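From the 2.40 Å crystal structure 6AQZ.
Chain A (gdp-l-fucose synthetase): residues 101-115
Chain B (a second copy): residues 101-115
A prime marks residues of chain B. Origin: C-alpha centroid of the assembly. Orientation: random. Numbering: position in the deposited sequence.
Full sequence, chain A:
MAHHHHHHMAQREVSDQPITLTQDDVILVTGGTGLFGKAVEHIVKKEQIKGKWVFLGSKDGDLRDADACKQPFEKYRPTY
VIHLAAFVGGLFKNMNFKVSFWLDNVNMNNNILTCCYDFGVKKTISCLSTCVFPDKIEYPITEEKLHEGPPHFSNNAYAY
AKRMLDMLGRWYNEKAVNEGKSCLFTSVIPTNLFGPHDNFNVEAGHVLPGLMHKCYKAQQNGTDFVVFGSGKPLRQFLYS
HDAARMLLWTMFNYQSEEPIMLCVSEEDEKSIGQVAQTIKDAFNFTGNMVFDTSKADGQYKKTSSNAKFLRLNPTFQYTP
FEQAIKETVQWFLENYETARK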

# COMPACT_ATOMS: atom_id res chain seq x y z
N PHE A 101 0.66 -1.58 12.61
CA PHE A 101 0.70 -0.26 11.98
C PHE A 101 0.14 -0.29 10.57
O PHE A 101 -0.41 0.71 10.10
N TRP A 102 0.32 -1.41 9.84
CA TRP A 102 -0.30 -1.52 8.53
C TRP A 102 -1.81 -1.72 8.66
O TRP A 102 -2.61 -0.93 8.15
N LEU A 103 -2.22 -2.77 9.39
CA LEU A 103 -3.64 -3.16 9.43
C LEU A 103 -4.51 -2.08 10.05
O LEU A 103 -5.54 -1.70 9.48
N ASP A 104 -4.11 -1.58 11.23
CA ASP A 104 -4.94 -0.59 11.93
C ASP A 104 -5.13 0.65 11.08
O ASP A 104 -6.24 1.19 11.01
N ASN A 105 -4.07 1.11 10.43
CA ASN A 105 -4.16 2.31 9.62
C ASN A 105 -4.88 2.06 8.30
O ASN A 105 -5.75 2.84 7.91
N VAL A 106 -4.56 0.96 7.60
CA VAL A 106 -5.19 0.81 6.29
C VAL A 106 -6.69 0.51 6.46
O VAL A 106 -7.51 0.94 5.64
N ASN A 107 -7.07 -0.18 7.55
CA ASN A 107 -8.49 -0.45 7.80
C ASN A 107 -9.24 0.83 8.12
O ASN A 107 -10.29 1.13 7.53
N MET A 108 -8.69 1.62 9.04
CA MET A 108 -9.30 2.90 9.39
C MET A 108 -9.40 3.82 8.17
O MET A 108 -10.45 4.44 7.93
N ASN A 109 -8.34 3.89 7.37
CA ASN A 109 -8.38 4.77 6.20
C ASN A 109 -9.38 4.29 5.15
O ASN A 109 -10.17 5.09 4.63
N ASN A 110 -9.37 2.99 4.84
CA ASN A 110 -10.35 2.47 3.89
C ASN A 110 -11.78 2.74 4.37
O ASN A 110 -12.63 3.19 3.59
N ASN A 111 -12.06 2.50 5.66
CA ASN A 111 -13.42 2.69 6.15
C ASN A 111 -13.86 4.14 6.03
O ASN A 111 -14.97 4.42 5.54
N ILE A 112 -13.01 5.08 6.46
CA ILE A 112 -13.42 6.48 6.55
C ILE A 112 -13.66 7.07 5.16
O ILE A 112 -14.70 7.70 4.91
N LEU A 113 -12.72 6.87 4.23
CA LEU A 113 -12.91 7.39 2.86
C LEU A 113 -14.09 6.73 2.18
O LEU A 113 -14.84 7.38 1.45
N THR A 114 -14.29 5.43 2.39
CA THR A 114 -15.47 4.78 1.84
C THR A 114 -16.75 5.37 2.41
O THR A 114 -17.70 5.65 1.67
N CYS A 115 -16.80 5.59 3.72
CA CYS A 115 -17.96 6.27 4.28
C CYS A 115 -18.11 7.67 3.70
O CYS A 115 -19.22 8.16 3.49
N PHE B 101 -10.84 -2.50 -7.04
CA PHE B 101 -9.65 -3.35 -7.17
C PHE B 101 -8.73 -3.19 -5.97
O PHE B 101 -8.03 -4.14 -5.59
N TRP B 102 -8.66 -1.98 -5.40
CA TRP B 102 -7.85 -1.78 -4.20
C TRP B 102 -8.48 -2.49 -3.00
O TRP B 102 -7.85 -3.33 -2.35
N LEU B 103 -9.76 -2.20 -2.72
CA LEU B 103 -10.41 -2.74 -1.52
C LEU B 103 -10.51 -4.26 -1.56
O LEU B 103 -10.10 -4.94 -0.61
N ASP B 104 -11.01 -4.82 -2.67
CA ASP B 104 -11.18 -6.27 -2.77
C ASP B 104 -9.87 -7.01 -2.60
O ASP B 104 -9.79 -8.01 -1.88
N ASN B 105 -8.81 -6.52 -3.24
CA ASN B 105 -7.55 -7.22 -3.14
C ASN B 105 -6.86 -7.02 -1.80
O ASN B 105 -6.32 -7.97 -1.24
N VAL B 106 -6.84 -5.78 -1.27
CA VAL B 106 -6.12 -5.57 -0.02
C VAL B 106 -6.84 -6.24 1.16
O VAL B 106 -6.20 -6.71 2.09
N ASN B 107 -8.18 -6.31 1.13
CA ASN B 107 -8.91 -7.01 2.18
C ASN B 107 -8.64 -8.51 2.14
O ASN B 107 -8.33 -9.12 3.17
N MET B 108 -8.72 -9.11 0.95
CA MET B 108 -8.44 -10.54 0.84
C MET B 108 -7.01 -10.86 1.26
O MET B 108 -6.78 -11.78 2.05
N ASN B 109 -6.04 -10.08 0.79
CA ASN B 109 -4.66 -10.37 1.12
C ASN B 109 -4.41 -10.18 2.62
O ASN B 109 -3.68 -10.98 3.22
N ASN B 110 -4.93 -9.10 3.21
CA ASN B 110 -4.81 -8.88 4.65
C ASN B 110 -5.42 -10.05 5.42
O ASN B 110 -4.81 -10.53 6.38
N ASN B 111 -6.62 -10.50 5.01
CA ASN B 111 -7.26 -11.61 5.71
C ASN B 111 -6.43 -12.89 5.61
O ASN B 111 -6.16 -13.54 6.62
N ILE B 112 -6.00 -13.25 4.39
CA ILE B 112 -5.37 -14.56 4.19
C ILE B 112 -4.06 -14.66 4.98
O ILE B 112 -3.81 -15.64 5.68
N LEU B 113 -3.22 -13.64 4.87
CA LEU B 113 -1.92 -13.66 5.53
C LEU B 113 -2.08 -13.66 7.04
O LEU B 113 -1.33 -14.34 7.75
N THR B 114 -3.06 -12.88 7.56
CA THR B 114 -3.38 -12.85 8.98
C THR B 114 -3.87 -14.22 9.47
O THR B 114 -3.46 -14.68 10.55
N CYS B 115 -4.75 -14.87 8.70
CA CYS B 115 -5.16 -16.23 9.04
C CYS B 115 -3.96 -17.18 9.01
O CYS B 115 -3.81 -18.04 9.90

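Residues 101-115 form a continuous helix in each copy, and the two helices run roughly antiparallel, with an angle of 149° between their N-to-C directions and a closest axial approach of 11.8 Å. Val106 and Asn107 lie opposite their own counterparts, whereas Leu103 pairs with Asn110′ and Asn110 with Leu103′, so nearly every contact occurs twice. The wide axial separation leaves room for large side chains, and the contact buries 423 Å² in total.

The CA-to-CB bonds of Trp102, Val106, Asn110 and Thr114 point toward the partner helix, as expected for residues spaced four apart along one face. Trp102 adopts a t rotamer (chi1 171°, chi2 -107°; 167° and -106° in Trp102′), which carries the indole across the gap. The two rings meet at their edges, CH2 of Trp102 lying 4.0 Å from CH2 of Trp102′. Beside this meeting point, CZ2 of Trp102 packs 4.0 Å from CG2 of Val106′, and CG2 of Val106 sits 3.9 Å from CZ2 of Trp102′. Both valines are p rotamers, with CG2 against the opposing indole and CG1 facing an asparagine amide: Val106 CG1 is 3.6 Å from Asn110′ ND2.

The same tryptophan conformation presents the indole nitrogen to the partner's Asn110. NE1 of Trp102 donates to OD1 of Asn110′ at 3.1 Å, and NE1 of Trp102′ donates to OD1 of Asn110, also at 3.1 Å, with N-H...acceptor angles of 154° and 165°. These reciprocal bonds give the buried polar edge of each indole a partner. Asn110 is an m rotamer with chi2 near -15° in both copies, an orientation in which OD1 accepts from the tryptophan while ND2 remains available to water.

Leu103 starts sideways, but its m,t conformation brings its end closer to the other helix. CD2 of Leu103 lies 3.6 Å from CG of Asn110′, covering the amide, while CD1 reaches to 3.9 Å from OG1 of Thr114′; the symmetric leucine makes the equivalent contacts. Thr114′, an m rotamer, turns its hydroxyl back along its own helix, where OG1 donates to the carbonyl O of Asn110′ at 2.8 Å.

Asn107 also leaves its helix sideways, and its m rotamer brings the amide nearer the partner. OD1 of Asn107 stops 4.5 Å from OD1 of Asn107′. Two like acceptors cannot hydrogen-bond to each other, and two waters link them instead. Water 1 donates to OD1 of Asn107 at 2.9 Å and to OD1 of Asn107′ at 2.8 Å, and its oxygen accepts from ND2 of Asn110′ at 3.2 Å. Water 2 donates to the same two acceptors, 3.2 Å from OD1 of Asn107 and 2.8 Å from OD1 of Asn107′, and accepts from ND2 of Asn110 at 3.0 Å. Each Asn110 amide therefore joins a direct tryptophan bond to a solvent-mediated one.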

# COMPACT_ATOMS: atom_id res chain seq x y z
CB PHE A 101 2.12 0.29 11.96
CG PHE A 101 2.57 0.89 13.26
CD1 PHE A 101 2.31 2.22 13.55
CD2 PHE A 101 3.26 0.14 14.19
CE1 PHE A 101 2.72 2.79 14.77
CE2 PHE A 101 3.68 0.69 15.39
CZ PHE A 101 3.41 2.02 15.68
CB TRP A 102 0.31 -2.66 7.71
CG TRP A 102 -0.48 -2.91 6.47
CD1 TRP A 102 -1.31 -3.96 6.23
CD2 TRP A 102 -0.58 -2.04 5.33
NE1 TRP A 102 -1.90 -3.82 5.00
CE2 TRP A 102 -1.48 -2.65 4.42
CE3 TRP A 102 0.02 -0.82 4.97
CZ2 TRP A 102 -1.78 -2.09 3.16
CZ3 TRP A 102 -0.31 -0.25 3.75
CH2 TRP A 102 -1.20 -0.89 2.85
CB LEU A 103 -3.82 -4.47 10.20
CG LEU A 103 -3.09 -5.68 9.61
CD1 LEU A 103 -3.25 -6.93 10.46
CD2 LEU A 103 -3.57 -5.87 8.17
CB ASP A 104 -4.31 -0.20 13.26
CG ASP A 104 -4.38 -1.31 14.27
OD1 ASP A 104 -4.95 -2.38 13.94
OD2 ASP A 104 -3.88 -1.11 15.39
CB ASN A 105 -2.77 2.92 9.44
CG ASN A 105 -2.34 3.71 10.68
OD1 ASN A 105 -2.99 4.68 11.02
ND2 ASN A 105 -1.27 3.26 11.37
CB VAL A 106 -4.47 -0.25 5.42
CG1 VAL A 106 -4.87 -1.72 5.80
CG2 VAL A 106 -4.74 0.06 3.96
CB ASN A 107 -8.62 -1.45 8.93
CG ASN A 107 -8.31 -2.87 8.49
OD1 ASN A 107 -8.56 -3.22 7.34
ND2 ASN A 107 -7.75 -3.67 9.38
CB MET A 108 -8.49 3.48 10.56
CG MET A 108 -8.58 4.93 10.86
SD MET A 108 -7.93 5.40 12.51
CE MET A 108 -6.71 4.19 13.03
CB ASN A 109 -6.98 4.93 5.62
CG ASN A 109 -6.10 5.74 6.53
OD1 ASN A 109 -6.60 6.56 7.29
ND2 ASN A 109 -4.79 5.53 6.47
CB ASN A 110 -10.10 0.97 3.64
CG ASN A 110 -8.80 0.72 2.85
OD1 ASN A 110 -8.23 1.64 2.25
ND2 ASN A 110 -8.29 -0.52 2.90
CB ASN A 111 -13.55 2.20 7.59
CG ASN A 111 -13.32 0.72 7.72
OD1 ASN A 111 -13.38 -0.02 6.72
ND2 ASN A 111 -13.03 0.27 8.94
CB ILE A 112 -12.38 7.30 7.34
CG1 ILE A 112 -12.39 6.90 8.81
CG2 ILE A 112 -12.71 8.79 7.30
CD1 ILE A 112 -13.65 7.34 9.51
CB LEU A 113 -11.65 7.22 2.01
CG LEU A 113 -10.71 8.44 2.05
CD1 LEU A 113 -10.34 8.80 3.49
CD2 LEU A 113 -9.45 8.23 1.22
CB THR A 114 -15.39 3.27 2.05
OG1 THR A 114 -14.29 2.73 1.31
CG2 THR A 114 -16.65 2.60 1.56
CB CYS A 115 -17.86 6.35 5.80
SG CYS A 115 -18.27 4.83 6.60
CB PHE B 101 -8.85 -3.05 -8.44
CG PHE B 101 -9.52 -3.47 -9.71
CD1 PHE B 101 -10.35 -4.59 -9.75
CD2 PHE B 101 -9.31 -2.75 -10.86
CE1 PHE B 101 -10.96 -4.96 -10.94
CE2 PHE B 101 -9.92 -3.11 -12.05
CZ PHE B 101 -10.75 -4.22 -12.09
CB TRP B 102 -7.63 -0.27 -3.92
CG TRP B 102 -7.07 -0.06 -2.53
CD1 TRP B 102 -7.75 0.43 -1.45
CD2 TRP B 102 -5.74 -0.37 -2.05
NE1 TRP B 102 -6.94 0.44 -0.34
CE2 TRP B 102 -5.70 -0.05 -0.68
CE3 TRP B 102 -4.58 -0.88 -2.65
CZ2 TRP B 102 -4.55 -0.22 0.11
CZ3 TRP B 102 -3.44 -1.06 -1.88
CH2 TRP B 102 -3.43 -0.73 -0.51
CB LEU B 103 -11.79 -2.09 -1.36
CG LEU B 103 -11.82 -0.57 -1.13
CD1 LEU B 103 -13.25 -0.04 -1.17
CD2 LEU B 103 -11.16 -0.17 0.22
CB ASP B 104 -11.82 -6.66 -4.11
CG ASP B 104 -13.28 -6.32 -4.19
OD1 ASP B 104 -13.85 -5.88 -3.18
OD2 ASP B 104 -13.88 -6.49 -5.27
CB ASN B 105 -6.65 -6.83 -4.31
CG ASN B 105 -7.06 -7.54 -5.61
OD1 ASN B 105 -6.96 -8.76 -5.73
ND2 ASN B 105 -7.57 -6.77 -6.57
CB VAL B 106 -5.88 -4.07 0.26
CG1 VAL B 106 -7.14 -3.35 0.77
CG2 VAL B 106 -4.80 -3.96 1.27
CB ASN B 107 -10.40 -6.72 2.06
CG ASN B 107 -10.75 -5.31 2.55
OD1 ASN B 107 -10.07 -4.77 3.43
ND2 ASN B 107 -11.80 -4.73 2.00
CB MET B 108 -8.71 -11.02 -0.59
CG MET B 108 -8.14 -12.40 -0.85
SD MET B 108 -8.76 -13.07 -2.37
CE MET B 108 -7.98 -12.01 -3.56
CB ASN B 109 -3.72 -9.46 0.33
CG ASN B 109 -3.77 -9.70 -1.16
OD1 ASN B 109 -4.09 -10.79 -1.62
ND2 ASN B 109 -3.42 -8.66 -1.93
CB ASN B 110 -5.46 -7.55 5.11
CG ASN B 110 -4.65 -6.29 4.72
OD1 ASN B 110 -3.48 -6.38 4.36
ND2 ASN B 110 -5.30 -5.12 4.80
CB ASN B 111 -8.67 -11.86 5.15
CG ASN B 111 -9.62 -10.71 5.43
OD1 ASN B 111 -9.40 -9.90 6.33
ND2 ASN B 111 -10.69 -10.62 4.63
CB ILE B 112 -5.14 -14.83 2.69
CG1 ILE B 112 -6.45 -15.16 2.00
CG2 ILE B 112 -4.10 -15.95 2.46
CD1 ILE B 112 -7.00 -16.52 2.39
CB LEU B 113 -1.09 -12.47 5.04
CG LEU B 113 -0.10 -12.66 3.89
CD1 LEU B 113 -0.71 -13.32 2.66
CD2 LEU B 113 0.67 -11.37 3.49
CB THR B 114 -4.46 -11.78 9.27
OG1 THR B 114 -3.93 -10.47 9.04
CG2 THR B 114 -4.96 -11.85 10.72
CB CYS B 115 -6.24 -16.70 8.08
SG CYS B 115 -7.87 -15.98 8.40
O HOH W 1 -8.36 -5.44 5.49
O HOH W 2 -10.05 -2.27 4.66